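Local coordinates for protein formate-dependent phosphoribosylglycinamide formyltransferase (Mycobacterium tuberculosis H37Rv, PDB 6KHR) that belongs to the ATP-grasp superfamily and assembles as two copies, each joining an N-terminal parallel-sheet domain to a larger region rich in antiparallel strands, at residues A[89-95]-A[115-120]; A[44-48]-A[330-336]; A[34-39]-A[61-66]; A[131-135]-A[303-307]. Residues are numbered along the deposited sequence.

How the interactions relate
From the N terminus, interaction 3 closes first: 34-39 meets 61-66 across a beta-alpha-beta unit of the parallel sheet. Interaction 1 follows, pairing 89-95 with 115-120 at the far edge of that sheet. Interaction 4 comes next, bringing 131-135 to 303-307, part of an edge strand of the large antiparallel sheet. Interaction 2, 44-48 with 330-336, makes the longest closure; its loop encloses interactions 1 and 4, while it crosses interaction 3, with which it shares helix 36-47. Interactions 1 and 2 touch where Ile-333 packs on Phe-92 and Val-94, and Leu-334 on Phe-92. Interactions 2 and 3 reach the second subunit; interaction 4 lies on the opposite side of the chain's centre from both.

Interaction 1 of 4, residues A[89-95]-A[115-120]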
# COMPACT_ATOMS: atom_id res chain seq x y z
N GLN A 89 0.16 -4.87 27.61
CA GLN A 89 1.49 -5.45 27.54
C GLN A 89 1.85 -5.82 26.10
O GLN A 89 1.88 -7.01 25.75
CB GLN A 89 1.58 -6.67 28.46
CG GLN A 89 2.95 -6.98 29.01
CD GLN A 89 3.25 -8.47 28.98
OE1 GLN A 89 2.38 -9.29 29.28
NE2 GLN A 89 4.47 -8.82 28.60
N PRO A 90 2.10 -4.84 25.23
CA PRO A 90 2.45 -5.17 23.84
C PRO A 90 3.93 -5.43 23.67
O PRO A 90 4.78 -4.92 24.40
CB PRO A 90 2.04 -3.89 23.09
CG PRO A 90 2.29 -2.82 24.06
CD PRO A 90 1.88 -3.39 25.40
N ASP A 91 4.25 -6.23 22.64
CA ASP A 91 5.65 -6.48 22.30
C ASP A 91 6.35 -5.20 21.84
O ASP A 91 7.50 -4.95 22.24
CB ASP A 91 5.74 -7.54 21.21
CG ASP A 91 4.94 -8.77 21.53
OD1 ASP A 91 5.23 -9.43 22.54
OD2 ASP A 91 3.99 -9.07 20.77
N PHE A 92 5.68 -4.38 21.01
CA PHE A 92 6.25 -3.14 20.50
C PHE A 92 5.32 -1.97 20.78
O PHE A 92 4.10 -2.10 20.66
CB PHE A 92 6.50 -3.21 19.01
CG PHE A 92 7.42 -4.31 18.61
CD1 PHE A 92 8.79 -4.12 18.66
CD2 PHE A 92 6.92 -5.54 18.22
CE1 PHE A 92 9.64 -5.14 18.30
CE2 PHE A 92 7.76 -6.55 17.87
CZ PHE A 92 9.12 -6.36 17.90
N LEU A 93 5.92 -0.83 21.14
CA LEU A 93 5.20 0.40 21.42
C LEU A 93 5.64 1.48 20.43
O LEU A 93 6.75 2.01 20.55
CB LEU A 93 5.43 0.83 22.86
CG LEU A 93 4.67 2.06 23.36
CD1 LEU A 93 3.18 1.92 23.07
CD2 LEU A 93 4.92 2.26 24.86
N VAL A 94 4.76 1.82 19.48
CA VAL A 94 5.05 2.76 18.40
C VAL A 94 4.28 4.06 18.61
O VAL A 94 3.04 4.06 18.69
CB VAL A 94 4.70 2.16 17.02
CG1 VAL A 94 5.39 2.95 15.94
CG2 VAL A 94 5.12 0.73 16.95
N THR A 95 5.01 5.17 18.63
CA THR A 95 4.46 6.49 18.86
C THR A 95 4.28 7.16 17.51
O THR A 95 5.26 7.56 16.87
CB THR A 95 5.38 7.31 19.76
OG1 THR A 95 5.98 6.47 20.76
CG2 THR A 95 4.61 8.41 20.45
N CYS A 115 10.22 -6.24 28.41
CA CYS A 115 8.85 -6.60 28.14
C CYS A 115 8.27 -5.92 26.90
O CYS A 115 7.27 -6.40 26.36
CB CYS A 115 7.98 -6.25 29.36
SG CYS A 115 6.33 -6.96 29.38
N THR A 116 8.88 -4.84 26.43
CA THR A 116 8.34 -4.01 25.36
C THR A 116 9.45 -3.13 24.83
O THR A 116 10.14 -2.47 25.61
CB THR A 116 7.19 -3.14 25.88
OG1 THR A 116 6.07 -3.96 26.23
CG2 THR A 116 6.76 -2.12 24.82
N GLU A 117 9.68 -3.19 23.52
CA GLU A 117 10.72 -2.35 22.89
C GLU A 117 10.01 -1.11 22.38
O GLU A 117 8.93 -1.24 21.85
CB GLU A 117 11.40 -3.05 21.72
CG GLU A 117 12.01 -4.38 22.07
CD GLU A 117 13.17 -4.79 21.19
OE1 GLU A 117 13.00 -5.66 20.34
OE2 GLU A 117 14.25 -4.23 21.35
N LEU A 118 10.59 0.06 22.59
CA LEU A 118 9.93 1.26 22.07
C LEU A 118 10.51 1.56 20.70
O LEU A 118 11.70 1.62 20.61
CB LEU A 118 10.20 2.39 23.04
CG LEU A 118 9.02 2.72 23.92
CD1 LEU A 118 8.92 1.74 25.06
CD2 LEU A 118 9.10 4.14 24.43
N VAL A 119 9.68 1.69 19.67
CA VAL A 119 10.19 2.00 18.31
C VAL A 119 9.35 3.13 17.75
O VAL A 119 8.35 2.83 17.19
CB VAL A 119 10.09 0.79 17.38
CG1 VAL A 119 10.67 1.10 16.03
CG2 VAL A 119 10.75 -0.43 17.95
N PRO A 120 9.72 4.41 17.85
CA PRO A 120 11.06 4.80 18.23
C PRO A 120 11.27 4.88 19.74
O PRO A 120 10.34 4.76 20.43
CB PRO A 120 11.13 6.20 17.62
CG PRO A 120 9.74 6.72 17.72
CD PRO A 120 8.86 5.52 17.50
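Strands 92-95 and 117-118 pair in parallel at one edge of the five-stranded sheet of the Rossmann-like N-terminal domain. The ladder has three well-angled rungs: Glu-117 N gives to Asp-91 O (3.1 Å), Leu-93 N to Glu-117 O (3.1 Å) and Val-119 N to Leu-93 O (3.1 Å). Both backbone groups of Leu-93 and of Glu-117 are thus satisfied within the pair, whereas Phe-92 and Val-94 turn theirs to strand 28-32. CA-H...O contacts support the rungs, among them Thr-116 CA to Asp-91 O (3.4 Å) and Val-94 CA to Val-119 O (3.5 Å). Before the ladder, the hydroxyl of Thr-116 has two acceptors for one proton: its OG1 lies a very short 2.4 Å from Pro-90 O and 2.7 Å from Cys-115 O. The CA-CB bond of Asp-91 points away from 115-120, and its OD2 accepts a hydrogen bond from Arg-28 N; the carboxylate of Glu-117 has a weak, long ion pair with Arg-287. Phe-92 and Val-119 share the sheet face covered by helix 325-334. On the other face, beside helix 102-109, Leu-93 CD2 meets Leu-118 CD1 at 4.0 Å.

Interaction 2 of 4, residues A[44-48]-A[330-336]; sequences ALQGL and ARAILGL
Two helix C-terminal ends meet through packing, mostly of apolar side chains, with no hydrogen bond between them. Build 44-47 as the last turn of one helix, with Leu-48 just beyond it (phi/psi -87/3°), and 330-334 as part of the last turns of another. The backbones come nearest at Leu-45 and Ala-330, whose CA atoms are 5.2 Å apart. The small methyls permit this: Ala-44 CB touches Ala-330 CB at 3.6 Å. Leu-45 and Leu-48, both mt, are the bumps. Leu-45 reaches across beside Ala-330, its CD2 3.8 Å from Ala-330 CB and 4.0 Å from Leu-334 CG, with its CD1 4.4 Å from Ile-333 CD1. Leu-48 buries the most surface; its CD1 fills a hollow lined by Ala-330 CB (4.0 Å), Arg-331 CG (4.0 Å), Leu-334 CD1 (3.9 Å) and Leu-336 CD1 (4.1 Å). Gly-335 (76/37°, positive phi) makes a Schellman motif (Leu-336 N to Arg-331 O 2.9 Å, Gly-335 N to Ala-332 O 3.1 Å), which brings Leu-336 round to the hollow. Leu-375 of the second subunit also packs on Leu-48 and Leu-336, and Asp-381 of that subunit salt-bridges Arg-331. Leu-45, Ile-333 and Leu-334 all rest on Val-29: helix 36-47 is a crossover helix of the Rossmann-like domain, and helix 325-334, from later in the chain, packs beside it on the same sheet face, an interface between two parts of the fold.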
# COMPACT_ATOMS: atom_id res chain seq x y z
N ALA A 44 0.13 -2.54 6.81
CA ALA A 44 1.45 -3.09 6.55
C ALA A 44 1.83 -4.11 7.61
O ALA A 44 2.21 -5.24 7.28
CB ALA A 44 2.48 -1.97 6.48
N LEU A 45 1.68 -3.75 8.89
CA LEU A 45 2.06 -4.65 9.97
C LEU A 45 1.24 -5.93 9.97
O LEU A 45 1.69 -6.96 10.47
CB LEU A 45 1.90 -3.95 11.31
CG LEU A 45 2.97 -2.95 11.70
CD1 LEU A 45 2.47 -2.11 12.85
CD2 LEU A 45 4.22 -3.70 12.06
N GLN A 46 0.01 -5.87 9.44
CA GLN A 46 -0.85 -7.04 9.45
C GLN A 46 -0.51 -7.98 8.31
O GLN A 46 -0.66 -9.20 8.46
CB GLN A 46 -2.32 -6.62 9.39
CG GLN A 46 -2.84 -6.14 10.74
CD GLN A 46 -4.20 -5.49 10.60
OE1 GLN A 46 -4.68 -5.29 9.49
NE2 GLN A 46 -4.83 -5.16 11.73
N GLY A 47 0.00 -7.44 7.20
CA GLY A 47 0.52 -8.29 6.14
C GLY A 47 1.72 -9.11 6.59
O GLY A 47 1.94 -10.22 6.10
N LEU A 48 2.52 -8.57 7.51
CA LEU A 48 3.69 -9.28 8.00
C LEU A 48 3.35 -10.19 9.17
O LEU A 48 4.25 -10.79 9.74
CB LEU A 48 4.78 -8.29 8.42
CG LEU A 48 5.43 -7.35 7.41
CD1 LEU A 48 6.29 -6.27 8.10
CD2 LEU A 48 6.27 -8.13 6.44
N ALA A 330 6.79 -0.53 9.05
CA ALA A 330 6.38 -1.83 9.56
C ALA A 330 7.58 -2.75 9.72
O ALA A 330 7.75 -3.40 10.76
CB ALA A 330 5.31 -2.45 8.67
N ARG A 331 8.47 -2.79 8.71
CA ARG A 331 9.64 -3.67 8.82
C ARG A 331 10.62 -3.21 9.89
O ARG A 331 11.18 -4.04 10.62
CB ARG A 331 10.34 -3.81 7.47
CG ARG A 331 9.47 -4.46 6.42
CD ARG A 331 10.27 -4.83 5.17
NE ARG A 331 9.43 -5.39 4.12
CZ ARG A 331 9.88 -6.11 3.10
NH1 ARG A 331 11.18 -6.37 2.98
NH2 ARG A 331 9.04 -6.58 2.19
N ALA A 332 10.79 -1.88 10.04
CA ALA A 332 11.72 -1.34 11.05
C ALA A 332 11.24 -1.64 12.47
O ALA A 332 12.04 -2.03 13.33
CB ALA A 332 11.89 0.17 10.86
N ILE A 333 9.95 -1.43 12.74
CA ILE A 333 9.38 -1.75 14.04
C ILE A 333 9.70 -3.18 14.43
O ILE A 333 10.08 -3.47 15.57
CB ILE A 333 7.86 -1.52 14.03
CG1 ILE A 333 7.53 -0.04 14.06
CG2 ILE A 333 7.18 -2.25 15.18
CD1 ILE A 333 6.13 0.21 13.66
N LEU A 334 9.54 -4.10 13.48
CA LEU A 334 9.68 -5.52 13.74
C LEU A 334 11.11 -6.01 13.54
O LEU A 334 11.37 -7.20 13.74
CB LEU A 334 8.72 -6.31 12.84
CG LEU A 334 7.20 -6.13 12.99
CD1 LEU A 334 6.48 -6.96 11.95
CD2 LEU A 334 6.69 -6.49 14.39
N GLY A 335 12.03 -5.14 13.12
CA GLY A 335 13.43 -5.53 13.03
C GLY A 335 13.75 -6.41 11.85
O GLY A 335 14.59 -7.32 11.95
N LEU A 336 13.12 -6.16 10.72
CA LEU A 336 13.33 -6.94 9.51
C LEU A 336 14.12 -6.13 8.48
O LEU A 336 14.23 -4.90 8.56
CB LEU A 336 11.97 -7.38 8.93
CG LEU A 336 11.08 -8.11 9.94
CD1 LEU A 336 9.64 -8.23 9.43
CD2 LEU A 336 11.65 -9.49 10.27

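Interaction 3 of 4, residues A[34-39]-A[61-66]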
# COMPACT_ATOMS: atom_id res chain seq x y z
N SER A 34 -4.02 7.29 15.98
CA SER A 34 -4.84 6.50 15.05
C SER A 34 -5.33 7.39 13.93
O SER A 34 -6.44 7.23 13.51
CB SER A 34 -5.98 5.88 15.73
OG SER A 34 -5.52 4.92 16.63
N ALA A 35 -4.45 8.21 13.38
CA ALA A 35 -4.84 9.09 12.27
C ALA A 35 -4.65 8.39 10.93
O ALA A 35 -4.50 7.20 10.88
CB ALA A 35 -4.06 10.37 12.33
N GLU A 36 -4.60 9.15 9.86
CA GLU A 36 -4.58 8.51 8.53
C GLU A 36 -3.39 7.59 8.32
O GLU A 36 -3.64 6.46 7.99
CB GLU A 36 -4.96 9.44 7.40
CG GLU A 36 -6.46 9.56 7.29
CD GLU A 36 -7.04 10.70 8.10
OE1 GLU A 36 -6.26 11.44 8.71
OE2 GLU A 36 -8.27 10.85 8.11
N PRO A 37 -1.94 7.91 8.46
CA PRO A 37 -0.74 7.09 8.27
C PRO A 37 -0.66 5.95 9.27
O PRO A 37 -0.07 4.90 8.98
CB PRO A 37 0.42 8.09 8.45
CG PRO A 37 -0.18 9.42 8.27
CD PRO A 37 -1.58 9.30 8.80
N SER A 38 -1.26 6.15 10.45
CA SER A 38 -1.44 5.07 11.41
C SER A 38 -2.25 3.92 10.80
O SER A 38 -2.01 2.75 11.12
CB SER A 38 -2.12 5.63 12.65
OG SER A 38 -2.10 4.72 13.73
N ARG A 39 -3.19 4.22 9.89
CA ARG A 39 -3.99 3.15 9.30
C ARG A 39 -3.17 2.34 8.30
O ARG A 39 -3.24 1.10 8.30
CB ARG A 39 -5.24 3.71 8.63
CG ARG A 39 -6.02 2.66 7.85
CD ARG A 39 -7.19 3.21 7.03
NE ARG A 39 -7.78 2.17 6.20
CZ ARG A 39 -7.51 1.99 4.91
NH1 ARG A 39 -6.66 2.81 4.29
NH2 ARG A 39 -8.09 1.01 4.23
N ALA A 61 -11.48 6.68 15.38
CA ALA A 61 -10.30 7.14 14.67
C ALA A 61 -9.97 6.21 13.50
O ALA A 61 -10.36 5.04 13.51
CB ALA A 61 -9.12 7.22 15.63
N PRO A 62 -9.28 6.71 12.47
CA PRO A 62 -9.09 5.90 11.24
C PRO A 62 -8.50 4.50 11.43
O PRO A 62 -9.03 3.54 10.86
CB PRO A 62 -8.17 6.79 10.39
CG PRO A 62 -8.52 8.17 10.79
CD PRO A 62 -8.89 8.12 12.26
N ALA A 63 -7.41 4.36 12.19
CA ALA A 63 -6.82 3.03 12.37
C ALA A 63 -7.66 2.12 13.26
O ALA A 63 -7.47 0.90 13.25
CB ALA A 63 -5.39 3.14 12.92
N HIS A 64 -8.60 2.69 14.04
CA HIS A 64 -9.52 1.87 14.82
C HIS A 64 -10.32 0.91 13.95
O HIS A 64 -10.63 -0.20 14.39
CB HIS A 64 -10.49 2.76 15.61
CG HIS A 64 -9.89 3.43 16.80
ND1 HIS A 64 -8.53 3.44 17.04
CD2 HIS A 64 -10.46 4.11 17.82
CE1 HIS A 64 -8.29 4.09 18.16
NE2 HIS A 64 -9.44 4.51 18.66
N ARG A 65 -10.65 1.32 12.72
CA ARG A 65 -11.61 0.58 11.90
C ARG A 65 -11.04 -0.76 11.45
O ARG A 65 -11.77 -1.76 11.37
CB ARG A 65 -12.03 1.42 10.70
CG ARG A 65 -13.53 1.37 10.38
CD ARG A 65 -14.00 -0.02 9.91
NE ARG A 65 -15.29 -0.41 10.50
CZ ARG A 65 -15.46 -1.41 11.36
NH1 ARG A 65 -14.43 -2.17 11.74
NH2 ARG A 65 -16.67 -1.68 11.85
N ILE A 66 -9.75 -0.81 11.13
CA ILE A 66 -9.14 -2.04 10.63
C ILE A 66 -8.18 -2.65 11.61
O ILE A 66 -7.62 -3.72 11.32
CB ILE A 66 -8.46 -1.81 9.26
CG1 ILE A 66 -7.15 -1.05 9.43
CG2 ILE A 66 -9.44 -1.12 8.29
CD1 ILE A 66 -5.91 -1.93 9.30
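Ser-34, Arg-39 and Pro-62 carry most of the buried surface. Ser-34, in the turn before helix 36-47, directs its CB at the start of the short, weakly bonded helix at about 62-66, 3.4 Å from Ala-61 CB and 4.0 Å from Ala-63 CB. Its carbonyl receives a weak hydrogen bond, Ala-63 N to Ser-34 O at 3.3 Å; its N gives to Asp-56 OD2 and its OG bonds Val-55 O weakly. Pro-62 fits against the loop and the first helical turn: its CB lies 3.7 Å from Ala-35 O and its CG 3.8 Å from Glu-36 OE2. Arg-39 is extended, so its aliphatic part lines the second helix; its CA sits 3.9 Å from Ala-63 CB and its CG 4.2 Å from Ile-66 CG1. Arg-39 NH2 bonds Gln-46 OE1 of the second subunit. Helix 36-47 links neighbouring parallel strands 28-32 and 51-56, and the contact joins the turns that leave their C-terminal ends, as in the beta-alpha-beta crossover of Rossmann-like domains.

Interaction 4 of 4, residues A[131-135]-A[303-307]; sequences REGLR and FADVT
A classic beta bulge marks the contact: Ala-304 and Asp-305 both face Glu-293 of the neighbouring strand, and Ala-304 is near-helical (phi -114°, psi -39°) within an extended run. Segment 303-307 belongs to an edge strand of the large antiparallel ATP-grasp sheet; 131-135 begins helix 131-141. Their axes approach to 9.6 Å with 119° between N-to-C directions; the nearest CA pair is Arg-135 to Asp-305, 7.8 Å. Two arginines gather at the bulge without hydrogen bonds to the strand. Arg-131 (chi1 t, chi2 p) sets NH2 3.1 Å from Ala-304 O at a poor angle and makes a long salt bridge, NH1 to Asp-305 OD2 at 3.8 Å, the oxygen well out of the guanidinium plane. Arg-135 (chi1 -101°, between wells; chi2 m) sets NH2 3.5 Å from Ala-304 O. Leu-134 (tp) is the apolar part: its CD2 meets the Phe-303 ring edge (CZ, 4.3 Å), Asp-305 OD1 (3.2 Å) and Val-306 CG1 (3.6 Å). Asp-305 OD1 weakly accepts from Val-306 N at 2.7 Å.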
# COMPACT_ATOMS: atom_id res chain seq x y z
N ARG A 131 11.41 21.62 20.56
CA ARG A 131 11.96 22.27 19.38
C ARG A 131 13.28 22.97 19.71
O ARG A 131 14.25 22.88 18.94
CB ARG A 131 10.95 23.25 18.78
CG ARG A 131 11.45 24.00 17.55
CD ARG A 131 12.11 23.05 16.54
NE ARG A 131 12.85 23.74 15.49
CZ ARG A 131 12.49 23.78 14.21
NH1 ARG A 131 11.37 23.18 13.81
NH2 ARG A 131 13.23 24.43 13.32
N GLU A 132 13.33 23.67 20.84
CA GLU A 132 14.56 24.33 21.26
C GLU A 132 15.69 23.33 21.44
O GLU A 132 16.81 23.54 20.96
CB GLU A 132 14.29 25.10 22.56
CG GLU A 132 15.19 26.31 22.80
CD GLU A 132 16.02 26.19 24.07
OE1 GLU A 132 15.80 25.22 24.82
OE2 GLU A 132 16.90 27.06 24.30
N GLY A 133 15.42 22.22 22.13
CA GLY A 133 16.46 21.26 22.43
C GLY A 133 16.95 20.50 21.22
O GLY A 133 18.10 20.04 21.18
N LEU A 134 16.09 20.35 20.22
CA LEU A 134 16.51 19.66 19.01
C LEU A 134 17.41 20.55 18.15
O LEU A 134 18.41 20.07 17.59
CB LEU A 134 15.28 19.19 18.21
CG LEU A 134 15.67 18.42 16.95
CD1 LEU A 134 16.14 17.05 17.35
CD2 LEU A 134 14.53 18.34 15.94
N ARG A 135 17.07 21.83 18.05
CA ARG A 135 17.96 22.77 17.36
C ARG A 135 19.33 22.78 18.03
O ARG A 135 20.36 22.62 17.37
CB ARG A 135 17.36 24.17 17.35
CG ARG A 135 16.72 24.55 16.04
CD ARG A 135 17.74 24.64 14.91
NE ARG A 135 17.10 24.51 13.60
CZ ARG A 135 16.75 25.53 12.83
NH1 ARG A 135 16.99 26.77 13.24
NH2 ARG A 135 16.17 25.32 11.65
N PHE A 303 20.17 21.90 7.88
CA PHE A 303 19.25 21.16 8.71
C PHE A 303 18.09 22.06 9.11
O PHE A 303 18.30 23.16 9.60
CB PHE A 303 19.97 20.63 9.95
CG PHE A 303 19.07 19.96 10.90
CD1 PHE A 303 18.61 18.66 10.63
CD2 PHE A 303 18.62 20.62 12.04
CE1 PHE A 303 17.77 18.01 11.51
CE2 PHE A 303 17.76 19.99 12.91
CZ PHE A 303 17.34 18.67 12.66
N ALA A 304 16.86 21.58 8.92
CA ALA A 304 15.73 22.32 9.46
C ALA A 304 14.98 21.58 10.56
O ALA A 304 14.55 22.21 11.52
CB ALA A 304 14.74 22.68 8.36
N ASP A 305 14.81 20.26 10.44
CA ASP A 305 14.02 19.51 11.41
C ASP A 305 14.16 18.01 11.17
O ASP A 305 14.69 17.57 10.15
CB ASP A 305 12.55 19.91 11.34
CG ASP A 305 11.80 19.55 12.59
OD1 ASP A 305 12.47 19.17 13.58
OD2 ASP A 305 10.56 19.64 12.58
N VAL A 306 13.67 17.24 12.13
CA VAL A 306 13.51 15.79 12.00
C VAL A 306 12.26 15.36 12.74
O VAL A 306 11.99 15.83 13.85
CB VAL A 306 14.76 15.02 12.51
CG1 VAL A 306 15.10 15.40 13.94
CG2 VAL A 306 14.54 13.50 12.37
N THR A 307 11.49 14.45 12.13
CA THR A 307 10.34 13.85 12.79
C THR A 307 10.45 12.33 12.83
O THR A 307 10.87 11.69 11.86
CB THR A 307 9.05 14.22 12.11
OG1 THR A 307 7.99 13.47 12.70
CG2 THR A 307 9.12 13.91 10.63